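Local coordinates for extracellular ligand-binding receptor (PDB 4F06), which binds p-hydroxybenzoic acid and probably serves as the solute-binding component of an ABC transporter for lignin-derived aromatic compounds, at residues Y25-D30 with D279-T284; I144-Y149 with I153-A158; Y253-S258 with A266-L271. All blocks are in the same frame, centred on the assembly; numbering follows the deposited sequence. Where two conformers were deposited one is given.

In the fold
From the N terminus, helix 19-36 supplies the first half of contact 1, whose second half lies 249 residues on, at the start of helix 283-301. Contact 1 thus closes a very long loop, and contacts 2 and 3 both nest inside it. Contact 2 closes a very short loop, three residues long, between strand 141-147 and helix 150-165. Contact 3 follows in series and folds the loop after strand 250-253 onto helix 262-273. Contacts 1 and 3 touch, for instance where M27 and V281 meet L271. Contact 2 stands on the opposite side of the chain's centre, about 26 Å from contact 1 between centres. M283 and Y149, from contacts 1 and 2, both line a p-hydroxybenzoate pocket.

Contact 1 (Y25-D30 with D279-T284); sequences YKMGID and DEVTMT
Y25 packs its ring against T284, with CE1 3.6 Å from T284 CB. The two side chains pass at a slant. T284 O lies at the edge of the same ring, in its plane, 3.6 Å from Y25 CD1. CG of Y25 lies beside the backbone N and anti to the carbonyl carbon (chi1 -72°), which brings CD1 and CE1 to T284. Two residues on, M27, a selenomethionine, points toward the other segment. Its chain bends at the last torsion (chi3 44°). The terminal CE of M27 comes 3.8 Å from V281 CG2 and 4.0 Å from E280 O. The E280 carbonyl is also bonded by N24 ND2, and the E280 carboxylate makes a salt bridge with K23. The contact is buried, and its cross-segment touches are van der Waals.

T282 is the N-cap of helix 283-301. Its OG1 accepts a weak bond from T284 N at 3.4 Å. T284 OG1 is hydrogen-bonded to F21 O, which ties the start of this helix to helix 19-36. M283 belongs to the p-hydroxybenzoate pocket. On another side of helix 19-36, I29 packs on strand 43-51. L271 of helix 262-273 touches both M27 and V281, so three helices meet here.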
ATOM      1  N   TYR A  25      -8.851  -4.999  -4.757  1.00  5.89           N
ATOM      2  CA  TYR A  25      -8.205  -5.102  -6.097  1.00  6.60           C
ATOM      3  C   TYR A  25      -9.304  -5.286  -7.161  1.00  7.33           C
ATOM      4  O   TYR A  25      -9.278  -4.613  -8.202  1.00  7.50           O
ATOM      5  CB  TYR A  25      -7.292  -6.327  -6.199  1.00  6.36           C
ATOM      6  CG  TYR A  25      -6.005  -6.273  -5.423  1.00  5.76           C
ATOM      7  CD1 TYR A  25      -5.392  -5.083  -5.021  1.00  6.27           C
ATOM      8  CD2 TYR A  25      -5.361  -7.503  -5.123  1.00  6.46           C
ATOM      9  CE1 TYR A  25      -4.164  -5.120  -4.365  1.00  6.70           C
ATOM     10  CE2 TYR A  25      -4.135  -7.526  -4.487  1.00  7.60           C
ATOM     11  CZ  TYR A  25      -3.574  -6.339  -4.065  1.00  7.19           C
ATOM     12  OH  TYR A  25      -2.335  -6.332  -3.424  1.00  9.57           O
ATOM     13  N   LYS A  26     -10.266  -6.176  -6.920  0.50  7.10           N
ATOM     14  CA  LYS A  26     -11.380  -6.395  -7.839  0.50  7.56           C
ATOM     15  C   LYS A  26     -12.213  -5.131  -7.997  0.50  8.15           C
ATOM     16  O   LYS A  26     -12.621  -4.790  -9.126  0.50  8.76           O
ATOM     17  CB  LYS A  26     -12.256  -7.534  -7.312  0.50  9.48           C
ATOM     18  CG  LYS A  26     -13.341  -7.934  -8.300  0.50 12.25           C
ATOM     19  CD  LYS A  26     -14.114  -9.137  -7.782  0.50 13.85           C
ATOM     20  CE  LYS A  26     -13.318 -10.424  -7.948  0.50 14.56           C
ATOM     21  NZ  LYS A  26     -14.094 -11.639  -7.639  0.50 17.20           N
HETATM   22  N   MSE A  27     -12.471  -4.423  -6.883  1.00  6.98           N
HETATM   23  CA  MSE A  27     -13.226  -3.152  -6.980  1.00  7.69           C
HETATM   24  C   MSE A  27     -12.515  -2.132  -7.861  1.00  7.23           C
HETATM   25  O   MSE A  27     -13.129  -1.454  -8.684  1.00  8.13           O
HETATM   26  CB  MSE A  27     -13.431  -2.571  -5.585  1.00  8.65           C
HETATM   27  CG  MSE A  27     -14.372  -3.395  -4.749  1.00 10.85           C
HETATM   28 SE   MSE A  27     -14.270  -3.037  -2.857  0.75 14.77          SE
HETATM   29  CE  MSE A  27     -14.215  -1.263  -2.809  1.00 16.26           C
ATOM     30  N   GLY A  28     -11.217  -1.988  -7.672  1.00  6.41           N
ATOM     31  CA  GLY A  28     -10.428  -0.983  -8.428  1.00  7.00           C
ATOM     32  C   GLY A  28     -10.340  -1.369  -9.904  1.00  6.52           C
ATOM     33  O   GLY A  28     -10.495  -0.492 -10.783  1.00  7.31           O
ATOM     34  N   ILE A  29     -10.113  -2.650 -10.197  1.00  6.99           N
ATOM     35  CA  ILE A  29     -10.121  -3.116 -11.594  1.00  7.63           C
ATOM     36  C   ILE A  29     -11.507  -2.948 -12.209  1.00  8.60           C
ATOM     37  O   ILE A  29     -11.633  -2.457 -13.358  1.00  8.85           O
ATOM     38  CB  ILE A  29      -9.644  -4.555 -11.654  1.00  7.82           C
ATOM     39  CG1 ILE A  29      -8.101  -4.569 -11.365  1.00  8.68           C
ATOM     40  CG2 ILE A  29      -9.967  -5.187 -13.015  1.00 10.01           C
ATOM     41  CD1 ILE A  29      -7.580  -5.941 -10.953  1.00  9.71           C
ATOM     42  N   ASP A  30     -12.573  -3.250 -11.443  1.00  8.45           N
ATOM     43  CA  ASP A  30     -13.928  -3.077 -11.974  1.00  9.90           C
ATOM     44  C   ASP A  30     -14.200  -1.618 -12.271  1.00  9.45           C
ATOM     45  O   ASP A  30     -14.897  -1.298 -13.245  1.00 10.59           O
ATOM     46  CB  ASP A  30     -14.983  -3.603 -10.981  1.00 11.22           C
ATOM     47  CG  ASP A  30     -15.050  -5.107 -10.910  1.00 15.22           C
ATOM     48  OD1 ASP A  30     -14.489  -5.784 -11.788  1.00 15.49           O
ATOM     49  OD2 ASP A  30     -15.749  -5.634  -9.982  1.00 18.96           O
ATOM     50  N   ASP A 279     -17.797   2.815   1.989  1.00 17.04           N
ATOM     51  CA  ASP A 279     -17.195   2.536   3.295  1.00 17.17           C
ATOM     52  C   ASP A 279     -16.377   1.261   3.281  1.00 12.53           C
ATOM     53  O   ASP A 279     -15.876   0.875   4.329  1.00 14.71           O
ATOM     54  CB  ASP A 279     -18.237   2.464   4.412  1.00 23.85           C
ATOM     55  CG  ASP A 279     -19.257   1.327   4.233  1.00 25.24           C
ATOM     56  OD1 ASP A 279     -19.100   0.423   3.397  1.00 23.67           O
ATOM     57  OD2 ASP A 279     -20.248   1.313   4.962  1.00 46.12           O
ATOM     58  N   GLU A 280     -16.216   0.636   2.094  1.00  9.56           N
ATOM     59  CA  GLU A 280     -15.328  -0.518   1.982  1.00  9.34           C
ATOM     60  C   GLU A 280     -14.088  -0.176   1.200  1.00  7.68           C
ATOM     61  O   GLU A 280     -13.212  -1.024   1.044  1.00  9.80           O
ATOM     62  CB  GLU A 280     -16.060  -1.687   1.322  1.00 12.56           C
ATOM     63  CG  GLU A 280     -17.236  -2.177   2.164  1.00 19.85           C
ATOM     64  CD  GLU A 280     -17.706  -3.595   1.837  1.00 26.68           C
ATOM     65  OE1 GLU A 280     -17.432  -4.119   0.717  1.00 24.59           O
ATOM     66  OE2 GLU A 280     -18.375  -4.194   2.714  1.00 38.58           O
ATOM     67  N   VAL A 281     -13.973   1.057   0.686  1.00  7.63           N
ATOM     68  CA  VAL A 281     -12.840   1.422  -0.180  1.00  7.71           C
ATOM     69  C   VAL A 281     -11.550   1.636   0.621  1.00  8.29           C
ATOM     70  O   VAL A 281     -11.548   2.342   1.625  1.00 10.72           O
ATOM     71  CB  VAL A 281     -13.194   2.687  -0.997  1.00  9.06           C
ATOM     72  CG1 VAL A 281     -11.998   3.164  -1.808  1.00  9.72           C
ATOM     73  CG2 VAL A 281     -14.349   2.380  -1.923  1.00 12.51           C
ATOM     74  N   THR A 282     -10.469   1.028   0.140  1.00  8.81           N
ATOM     75  CA  THR A 282      -9.134   1.056   0.786  1.00 13.73           C
ATOM     76  C   THR A 282      -8.081   1.467  -0.292  1.00  8.51           C
ATOM     77  O   THR A 282      -8.382   1.476  -1.522  1.00  8.20           O
ATOM     78  CB  THR A 282      -8.680  -0.385   1.349  1.00 13.55           C
ATOM     79  OG1 THR A 282      -8.476  -1.273   0.214  1.00 17.63           O
ATOM     80  CG2 THR A 282      -9.682  -1.020   2.238  1.00 15.24           C
HETATM   81  N   MSE A 283      -6.849   1.667   0.167  1.00  7.94           N
HETATM   82  CA  MSE A 283      -5.763   2.030  -0.750  1.00  6.44           C
HETATM   83  C   MSE A 283      -5.492   0.997  -1.828  1.00  5.67           C
HETATM   84  O   MSE A 283      -5.009   1.372  -2.917  1.00  5.96           O
HETATM   85  CB  MSE A 283      -4.476   2.270   0.081  1.00  7.36           C
HETATM   86  CG  MSE A 283      -3.735   1.006   0.554  1.00  7.22           C
HETATM   87 SE   MSE A 283      -4.745  -0.134   1.804  0.75  9.39          SE
HETATM   88  CE  MSE A 283      -3.265  -1.199   2.440  1.00  8.75           C
ATOM     89  N   THR A 284      -5.770  -0.294  -1.605  1.00  5.84           N
ATOM     90  CA  THR A 284      -5.471  -1.285  -2.654  1.00  5.99           C
ATOM     91  C   THR A 284      -6.357  -1.075  -3.895  1.00  6.23           C
ATOM     92  O   THR A 284      -5.968  -1.485  -4.984  1.00  6.53           O
ATOM     93  CB  THR A 284      -5.572  -2.704  -2.132  1.00  5.90           C
ATOM     94  OG1 THR A 284      -6.843  -2.918  -1.502  1.00  7.77           O
ATOM     95  CG2 THR A 284      -4.451  -3.007  -1.119  1.00  8.03           C
TER

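Contact 2 (I144-Y149 with I153-A158); sequences IAVSDY and IDAETA. With PHB (p-hydroxybenzoic acid), chain B.
Y149 O accepts a nearly straight hydrogen bond from I153 N, 3.0 Å long with an N-H...O angle of 166°. The donor is tilted 20° from the carbonyl plane. This bond makes the first turn of helix 150-165, with Y149 as its N-cap residue. I153 leans back over the same carbonyl, and its CG1 comes 3.6 Å from Y149 O.

The Y149 side chain leaves the backbone away from the helix. Its CG sits between the backbone N and the carbonyl carbon (chi1 76°), and this carries the phenol to the ligand. Y149 OH donates to O2' of p-hydroxybenzoic acid at 2.7 Å. O2' lies at the ring edge, near the ring plane. A phenylalanine here would probably leave the ligand carboxylate without this hydrogen bond. The ligand is also hydrogen-bonded to T82 OG1, D232 OD1, A105 N and A204 N.

Further back, E156 stretches across the strand. Its CG is anti to the backbone N and the chain beyond is extended. The side chain crosses those of I144 and V146 at about a right angle. I144 CG2 is 4.1 Å from E156 CG, and V146 CG2 is 4.0 Å from E156 OE1. The buried carboxylate is paired with R175 through OE1 and with K160 through OE2. These two charges would probably favour its ionised form. V146 CG1 also meets A155 CB at 4.3 Å.

The strand and helix segments run nearly antiparallel, their axes 7.9 Å apart at the closest approach. They form the first half of the beta-alpha-beta unit that ends in strand 169-176. That strand pairs with one edge of strand 141-147, and strand 197-201 pairs with the other. Helix 123-136 packs on A155 and A158.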
ATOM      1  N   ILE A 144       9.409   3.259  18.507  1.00  8.07           N
ATOM      2  CA  ILE A 144       9.001   2.607  17.261  1.00  6.87           C
ATOM      3  C   ILE A 144       8.439   1.225  17.551  1.00  8.22           C
ATOM      4  O   ILE A 144       9.081   0.469  18.274  1.00  9.37           O
ATOM      5  CB  ILE A 144      10.189   2.497  16.271  1.00  7.24           C
ATOM      6  CG1 ILE A 144      10.742   3.898  15.888  1.00  8.71           C
ATOM      7  CG2 ILE A 144       9.815   1.653  15.049  1.00  9.38           C
ATOM      8  CD1 ILE A 144      12.025   3.844  15.067  1.00 10.69           C
ATOM      9  N   ALA A 145       7.305   0.893  16.947  1.00  7.29           N
ATOM     10  CA  ALA A 145       6.755  -0.452  17.083  1.00  8.14           C
ATOM     11  C   ALA A 145       6.350  -0.880  15.673  1.00  7.31           C
ATOM     12  O   ALA A 145       5.471  -0.245  15.058  1.00  8.38           O
ATOM     13  CB  ALA A 145       5.526  -0.479  17.999  1.00  9.98           C
ATOM     14  N   VAL A 146       6.997  -1.925  15.130  1.00  6.51           N
ATOM     15  CA  VAL A 146       6.682  -2.355  13.785  1.00  6.65           C
ATOM     16  C   VAL A 146       6.505  -3.852  13.733  1.00  7.23           C
ATOM     17  O   VAL A 146       7.156  -4.587  14.511  1.00  7.68           O
ATOM     18  CB  VAL A 146       7.798  -1.983  12.770  1.00  7.26           C
ATOM     19  CG1 VAL A 146       7.911  -0.486  12.625  1.00  8.60           C
ATOM     20  CG2 VAL A 146       9.157  -2.613  13.128  1.00  8.57           C
ATOM     21  N   SER A 147       5.644  -4.348  12.828  1.00  7.11           N
ATOM     22  CA  SER A 147       5.555  -5.801  12.625  1.00  7.56           C
ATOM     23  C   SER A 147       6.924  -6.315  12.155  1.00  7.31           C
ATOM     24  O   SER A 147       7.589  -5.702  11.305  1.00  7.37           O
ATOM     25  CB  SER A 147       4.463  -6.142  11.629  1.00  8.08           C
ATOM     26  OG  SER A 147       3.220  -5.733  12.160  1.00  8.46           O
ATOM     27  N   ASP A 148       7.282  -7.505  12.640  1.00  8.43           N
ATOM     28  CA  ASP A 148       8.624  -8.054  12.423  1.00  8.39           C
ATOM     29  C   ASP A 148       8.707  -8.839  11.113  1.00  8.16           C
ATOM     30  O   ASP A 148       8.792 -10.077  11.088  1.00 11.33           O
ATOM     31  CB  ASP A 148       8.962  -8.975  13.595  1.00  9.76           C
ATOM     32  CG  ASP A 148      10.385  -9.457  13.546  1.00 11.14           C
ATOM     33  OD1 ASP A 148      11.225  -8.840  12.852  1.00 13.56           O
ATOM     34  OD2 ASP A 148      10.643 -10.462  14.234  1.00 17.62           O
ATOM     35  N   TYR A 149       8.698  -8.121   9.996  1.00  8.03           N
ATOM     36  CA  TYR A 149       8.986  -8.711   8.682  1.00  7.44           C
ATOM     37  C   TYR A 149       9.348  -7.560   7.745  1.00  7.15           C
ATOM     38  O   TYR A 149       9.385  -6.406   8.151  1.00  7.79           O
ATOM     39  CB  TYR A 149       7.833  -9.609   8.140  1.00  7.72           C
ATOM     40  CG  TYR A 149       6.599  -8.883   7.588  1.00  6.70           C
ATOM     41  CD1 TYR A 149       5.900  -7.903   8.325  1.00  8.16           C
ATOM     42  CD2 TYR A 149       6.100  -9.248   6.353  1.00  7.09           C
ATOM     43  CE1 TYR A 149       4.773  -7.284   7.773  1.00  7.96           C
ATOM     44  CE2 TYR A 149       4.975  -8.632   5.806  1.00  6.40           C
ATOM     45  CZ  TYR A 149       4.335  -7.642   6.524  1.00  6.27           C
ATOM     46  OH  TYR A 149       3.213  -7.024   6.003  1.00  6.79           O
ATOM     47  N   ILE A 153      10.574  -3.739   8.990  1.00  6.84           N
ATOM     48  CA  ILE A 153      12.011  -3.469   9.126  1.00  8.15           C
ATOM     49  C   ILE A 153      12.405  -2.252   8.270  1.00  7.18           C
ATOM     50  O   ILE A 153      13.113  -1.372   8.762  1.00  8.06           O
ATOM     51  CB  ILE A 153      12.813  -4.729   8.753  1.00  9.80           C
ATOM     52  CG1 ILE A 153      12.528  -5.827   9.801  1.00 13.41           C
ATOM     53  CG2 ILE A 153      14.308  -4.382   8.750  1.00 12.81           C
ATOM     54  CD1 ILE A 153      12.966  -7.241   9.425  1.00 20.83           C
ATOM     55  N   ASP A 154      11.859  -2.129   7.051  1.00  7.37           N
ATOM     56  CA  ASP A 154      12.104  -0.934   6.240  1.00  7.18           C
ATOM     57  C   ASP A 154      11.584   0.318   6.985  1.00  6.90           C
ATOM     58  O   ASP A 154      12.250   1.339   7.045  1.00  7.48           O
ATOM     59  CB  ASP A 154      11.361  -0.988   4.916  1.00  8.12           C
ATOM     60  CG  ASP A 154      12.081  -1.691   3.784  1.00  8.97           C
ATOM     61  OD1 ASP A 154      13.141  -2.288   3.938  1.00 11.77           O
ATOM     62  OD2 ASP A 154      11.458  -1.702   2.699  1.00 10.29           O
ATOM     63  N   ALA A 155      10.374   0.256   7.523  1.00  6.62           N
ATOM     64  CA  ALA A 155       9.780   1.429   8.200  1.00  6.93           C
ATOM     65  C   ALA A 155      10.625   1.838   9.404  1.00  6.94           C
ATOM     66  O   ALA A 155      10.871   3.030   9.631  1.00  7.13           O
ATOM     67  CB  ALA A 155       8.345   1.152   8.664  1.00  7.51           C
ATOM     68  N   GLU A 156      11.065   0.851  10.211  1.00  6.95           N
ATOM     69  CA  GLU A 156      11.910   1.167  11.349  1.00  7.33           C
ATOM     70  C   GLU A 156      13.196   1.865  10.898  1.00  6.94           C
ATOM     71  O   GLU A 156      13.606   2.868  11.504  1.00  8.43           O
ATOM     72  CB  GLU A 156      12.215  -0.122  12.123  1.00  7.85           C
ATOM     73  CG  GLU A 156      13.208   0.097  13.262  1.00 10.03           C
ATOM     74  CD  GLU A 156      13.565  -1.184  13.979  1.00 11.57           C
ATOM     75  OE1 GLU A 156      13.109  -2.245  13.612  1.00 12.81           O
ATOM     76  OE2 GLU A 156      14.399  -1.107  14.911  1.00 15.11           O
ATOM     77  N   THR A 157      13.872   1.310   9.894  1.00  7.19           N
ATOM     78  CA  THR A 157      15.159   1.855   9.409  1.00  8.06           C
ATOM     79  C   THR A 157      14.941   3.272   8.878  1.00  8.09           C
ATOM     80  O   THR A 157      15.681   4.205   9.226  1.00  9.36           O
ATOM     81  CB  THR A 157      15.705   0.939   8.312  1.00  9.46           C
ATOM     82  OG1 THR A 157      15.905  -0.359   8.881  1.00 12.34           O
ATOM     83  CG2 THR A 157      17.007   1.508   7.793  1.00 11.13           C
ATOM     84  N   ALA A 158      13.877   3.455   8.081  1.00  7.23           N
ATOM     85  CA  ALA A 158      13.606   4.771   7.504  1.00  7.62           C
ATOM     86  C   ALA A 158      13.321   5.802   8.587  1.00  7.88           C
ATOM     87  O   ALA A 158      13.802   6.959   8.541  1.00  8.80           O
ATOM     88  CB  ALA A 158      12.405   4.677   6.566  1.00  7.92           C
TER
HETATM   89  C1' PHB B 401       3.517  -5.796   2.861  1.00  5.03           C
HETATM   90  O1' PHB B 401       4.390  -5.322   2.121  1.00  5.40           O
HETATM   91  O2' PHB B 401       3.562  -6.997   3.299  1.00  5.57           O
HETATM   92  C1  PHB B 401       2.405  -4.895   3.298  1.00  5.47           C
HETATM   93  C2  PHB B 401       2.596  -3.500   3.334  1.00  5.23           C
HETATM   94  C3  PHB B 401       1.595  -2.673   3.783  1.00  5.87           C
HETATM   95  C4  PHB B 401       0.405  -3.201   4.238  1.00  5.78           C
HETATM   96  C5  PHB B 401       0.202  -4.565   4.219  1.00  6.07           C
HETATM   97  C6  PHB B 401       1.194  -5.426   3.767  1.00  6.13           C
HETATM   98  O4  PHB B 401      -0.588  -2.435   4.734  1.00  6.32           O

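Contact 3 (Y253-S258 with A266-L271); sequences YHYAVS and AFLALL
The loop leaving strand 250-253 folds back on helix 262-273 in this periplasmic binding protein fold, and Y255 and V257 make the touch. Y255 points toward the helix. Its ring is carried there by a first torsion with CG opposite the backbone N (chi1 -178°). The phenol oxygen then reaches the edge of the F267 ring and lies near that ring's plane, with Y255 OH 3.6 Å from F267 CE2. The two side chains are set at a slant. The same hydroxyl is hydrogen-bonded to N264 OD1, one turn earlier in the helix, so its polar need is met there.

F267 is held from other sides too. L271 CD1 lies 3.5 Å above one face of the F267 ring, toward the rim. Y289 of helix 283-301 meets F267 edge-to-face. V257 O is hydrogen-bonded by N264 ND2, so N264 fastens both loop residues to the helix.

L268 meets both loop residues. One methyl, CD2, packs on V257 CG1 at 4.0 Å and lies 3.9 Å from Y255 OH. The other methyl, L268 CD1, rests 3.6 Å from V257 O.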
ATOM      1  N   TYR A 253       0.476   9.005   4.212  1.00  5.98           N
ATOM      2  CA  TYR A 253       0.101   8.024   3.222  1.00  5.81           C
ATOM      3  C   TYR A 253      -0.117   8.685   1.888  1.00  4.79           C
ATOM      4  O   TYR A 253      -0.404   9.902   1.788  1.00  5.78           O
ATOM      5  CB  TYR A 253      -1.192   7.304   3.594  1.00  6.02           C
ATOM      6  CG  TYR A 253      -1.258   5.804   3.329  1.00  5.27           C
ATOM      7  CD1 TYR A 253      -0.134   4.964   3.547  1.00  5.62           C
ATOM      8  CD2 TYR A 253      -2.479   5.176   3.005  1.00  6.38           C
ATOM      9  CE1 TYR A 253      -0.223   3.573   3.437  1.00  6.11           C
ATOM     10  CE2 TYR A 253      -2.594   3.790   2.950  1.00  6.72           C
ATOM     11  CZ  TYR A 253      -1.477   3.000   3.165  1.00  6.42           C
ATOM     12  OH  TYR A 253      -1.626   1.625   3.095  1.00  7.14           O
ATOM     13  N   HIS A 254      -0.038   7.872   0.844  1.00  5.41           N
ATOM     14  CA  HIS A 254      -0.167   8.306  -0.549  1.00  5.52           C
ATOM     15  C   HIS A 254      -1.621   8.393  -1.039  1.00  5.27           C
ATOM     16  O   HIS A 254      -1.865   8.924  -2.110  1.00  6.99           O
ATOM     17  CB  HIS A 254       0.633   7.328  -1.439  1.00  5.77           C
ATOM     18  CG  HIS A 254       0.131   5.944  -1.257  1.00  5.21           C
ATOM     19  ND1 HIS A 254       0.248   5.270  -0.058  1.00  6.12           N
ATOM     20  CD2 HIS A 254      -0.624   5.154  -2.098  1.00  5.46           C
ATOM     21  CE1 HIS A 254      -0.422   4.106  -0.155  1.00  6.24           C
ATOM     22  NE2 HIS A 254      -0.943   4.011  -1.398  1.00  5.80           N
ATOM     23  N   TYR A 255      -2.572   7.861  -0.280  1.00  5.85           N
ATOM     24  CA  TYR A 255      -3.963   7.898  -0.714  1.00  6.04           C
ATOM     25  C   TYR A 255      -4.880   8.032   0.478  1.00  5.76           C
ATOM     26  O   TYR A 255      -4.745   7.286   1.458  1.00  7.03           O
ATOM     27  CB  TYR A 255      -4.363   6.639  -1.538  1.00  6.82           C
ATOM     28  CG  TYR A 255      -5.812   6.715  -2.018  1.00  5.80           C
ATOM     29  CD1 TYR A 255      -6.195   7.696  -2.941  1.00  6.93           C
ATOM     30  CD2 TYR A 255      -6.814   5.879  -1.493  1.00  6.76           C
ATOM     31  CE1 TYR A 255      -7.518   7.817  -3.359  1.00  6.58           C
ATOM     32  CE2 TYR A 255      -8.142   5.990  -1.950  1.00  6.99           C
ATOM     33  CZ  TYR A 255      -8.484   6.986  -2.837  1.00  6.65           C
ATOM     34  OH  TYR A 255      -9.803   7.104  -3.234  1.00  7.65           O
ATOM     35  N   ALA A 256      -5.886   8.898   0.331  1.00  5.66           N
ATOM     36  CA  ALA A 256      -7.036   8.968   1.244  1.00  5.72           C
ATOM     37  C   ALA A 256      -8.311   8.945   0.419  1.00  5.94           C
ATOM     38  O   ALA A 256      -8.385   9.618  -0.614  1.00  6.43           O
ATOM     39  CB  ALA A 256      -7.016  10.232   2.123  1.00  6.92           C
ATOM     40  N   VAL A 257      -9.318   8.216   0.884  1.00  6.51           N
ATOM     41  CA  VAL A 257     -10.611   8.183   0.196  1.00  7.09           C
ATOM     42  C   VAL A 257     -11.176   9.607   0.116  1.00  6.60           C
ATOM     43  O   VAL A 257     -11.862   9.962  -0.853  1.00  8.15           O
ATOM     44  CB  VAL A 257     -11.575   7.241   0.916  1.00  8.14           C
ATOM     45  CG1 VAL A 257     -12.979   7.309   0.324  1.00 11.22           C
ATOM     46  CG2 VAL A 257     -11.024   5.823   0.851  1.00 10.75           C
ATOM     47  N   SER A 258     -10.847  10.441   1.102  1.00  6.88           N
ATOM     48  CA  SER A 258     -11.313  11.835   1.145  1.00  7.69           C
ATOM     49  C   SER A 258     -10.522  12.761   0.216  1.00  7.31           C
ATOM     50  O   SER A 258     -10.807  13.977   0.164  1.00  8.69           O
ATOM     51  CB  SER A 258     -11.173  12.371   2.550  1.00  9.88           C
ATOM     52  OG  SER A 258      -9.798  12.534   2.863  1.00 11.20           O
ATOM     53  N   ALA A 266     -14.294  11.229  -9.466  1.00  7.40           N
ATOM     54  CA  ALA A 266     -14.706  10.375 -10.555  1.00  8.15           C
ATOM     55  C   ALA A 266     -14.434   8.894 -10.224  1.00  7.20           C
ATOM     56  O   ALA A 266     -15.253   8.034 -10.503  1.00  8.10           O
ATOM     57  CB  ALA A 266     -13.960  10.792 -11.823  1.00  9.96           C
ATOM     58  N   PHE A 267     -13.290   8.614  -9.614  1.00  7.16           N
ATOM     59  CA  PHE A 267     -12.930   7.244  -9.224  1.00  6.72           C
ATOM     60  C   PHE A 267     -13.930   6.704  -8.222  1.00  7.68           C
ATOM     61  O   PHE A 267     -14.354   5.554  -8.366  1.00  7.37           O
ATOM     62  CB  PHE A 267     -11.534   7.314  -8.581  1.00  6.85           C
ATOM     63  CG  PHE A 267     -11.023   6.020  -7.961  1.00  6.37           C
ATOM     64  CD1 PHE A 267     -10.919   4.832  -8.722  1.00  6.65           C
ATOM     65  CD2 PHE A 267     -10.601   6.010  -6.629  1.00  7.22           C
ATOM     66  CE1 PHE A 267     -10.422   3.669  -8.161  1.00  7.48           C
ATOM     67  CE2 PHE A 267     -10.080   4.853  -6.078  1.00  8.96           C
ATOM     68  CZ  PHE A 267     -10.015   3.680  -6.819  1.00  7.47           C
ATOM     69  N   LEU A 268     -14.334   7.494  -7.213  1.00  6.76           N
ATOM     70  CA  LEU A 268     -15.312   6.999  -6.247  1.00  7.09           C
ATOM     71  C   LEU A 268     -16.641   6.704  -6.941  1.00  6.98           C
ATOM     72  O   LEU A 268     -17.306   5.697  -6.634  1.00  8.04           O
ATOM     73  CB  LEU A 268     -15.476   8.038  -5.139  1.00  7.99           C
ATOM     74  CG  LEU A 268     -14.222   8.242  -4.257  1.00  9.10           C
ATOM     75  CD1 LEU A 268     -14.495   9.283  -3.189  1.00 12.55           C
ATOM     76  CD2 LEU A 268     -13.669   6.956  -3.628  1.00 11.45           C
ATOM     77  N   ALA A 269     -17.055   7.554  -7.880  1.00  7.37           N
ATOM     78  CA  ALA A 269     -18.282   7.278  -8.632  1.00  7.44           C
ATOM     79  C   ALA A 269     -18.163   5.973  -9.421  1.00  7.56           C
ATOM     80  O   ALA A 269     -19.119   5.188  -9.503  1.00  9.13           O
ATOM     81  CB  ALA A 269     -18.586   8.460  -9.551  1.00  8.48           C
ATOM     82  N   LEU A 270     -16.994   5.741 -10.026  1.00  7.49           N
ATOM     83  CA  LEU A 270     -16.773   4.514 -10.807  1.00  8.37           C
ATOM     84  C   LEU A 270     -16.763   3.303  -9.887  1.00  8.53           C
ATOM     85  O   LEU A 270     -17.256   2.241 -10.270  1.00 10.41           O
ATOM     86  CB  LEU A 270     -15.468   4.603 -11.595  1.00  9.10           C
ATOM     87  CG  LEU A 270     -15.515   5.596 -12.766  1.00  9.76           C
ATOM     88  CD1 LEU A 270     -14.096   5.935 -13.256  1.00 12.82           C
ATOM     89  CD2 LEU A 270     -16.375   5.040 -13.913  1.00 10.03           C
ATOM     90  N   LEU A 271     -16.170   3.422  -8.681  1.00  8.38           N
ATOM     91  CA  LEU A 271     -16.232   2.306  -7.726  1.00  8.71           C
ATOM     92  C   LEU A 271     -17.670   1.949  -7.405  1.00  8.59           C
ATOM     93  O   LEU A 271     -18.043   0.779  -7.381  1.00 11.61           O
ATOM     94  CB  LEU A 271     -15.477   2.697  -6.447  1.00  8.95           C
ATOM     95  CG  LEU A 271     -13.971   2.656  -6.589  1.00  7.94           C
ATOM     96  CD1 LEU A 271     -13.322   3.449  -5.447  1.00 11.83           C
ATOM     97  CD2 LEU A 271     -13.461   1.222  -6.567  1.00  9.95           C
TER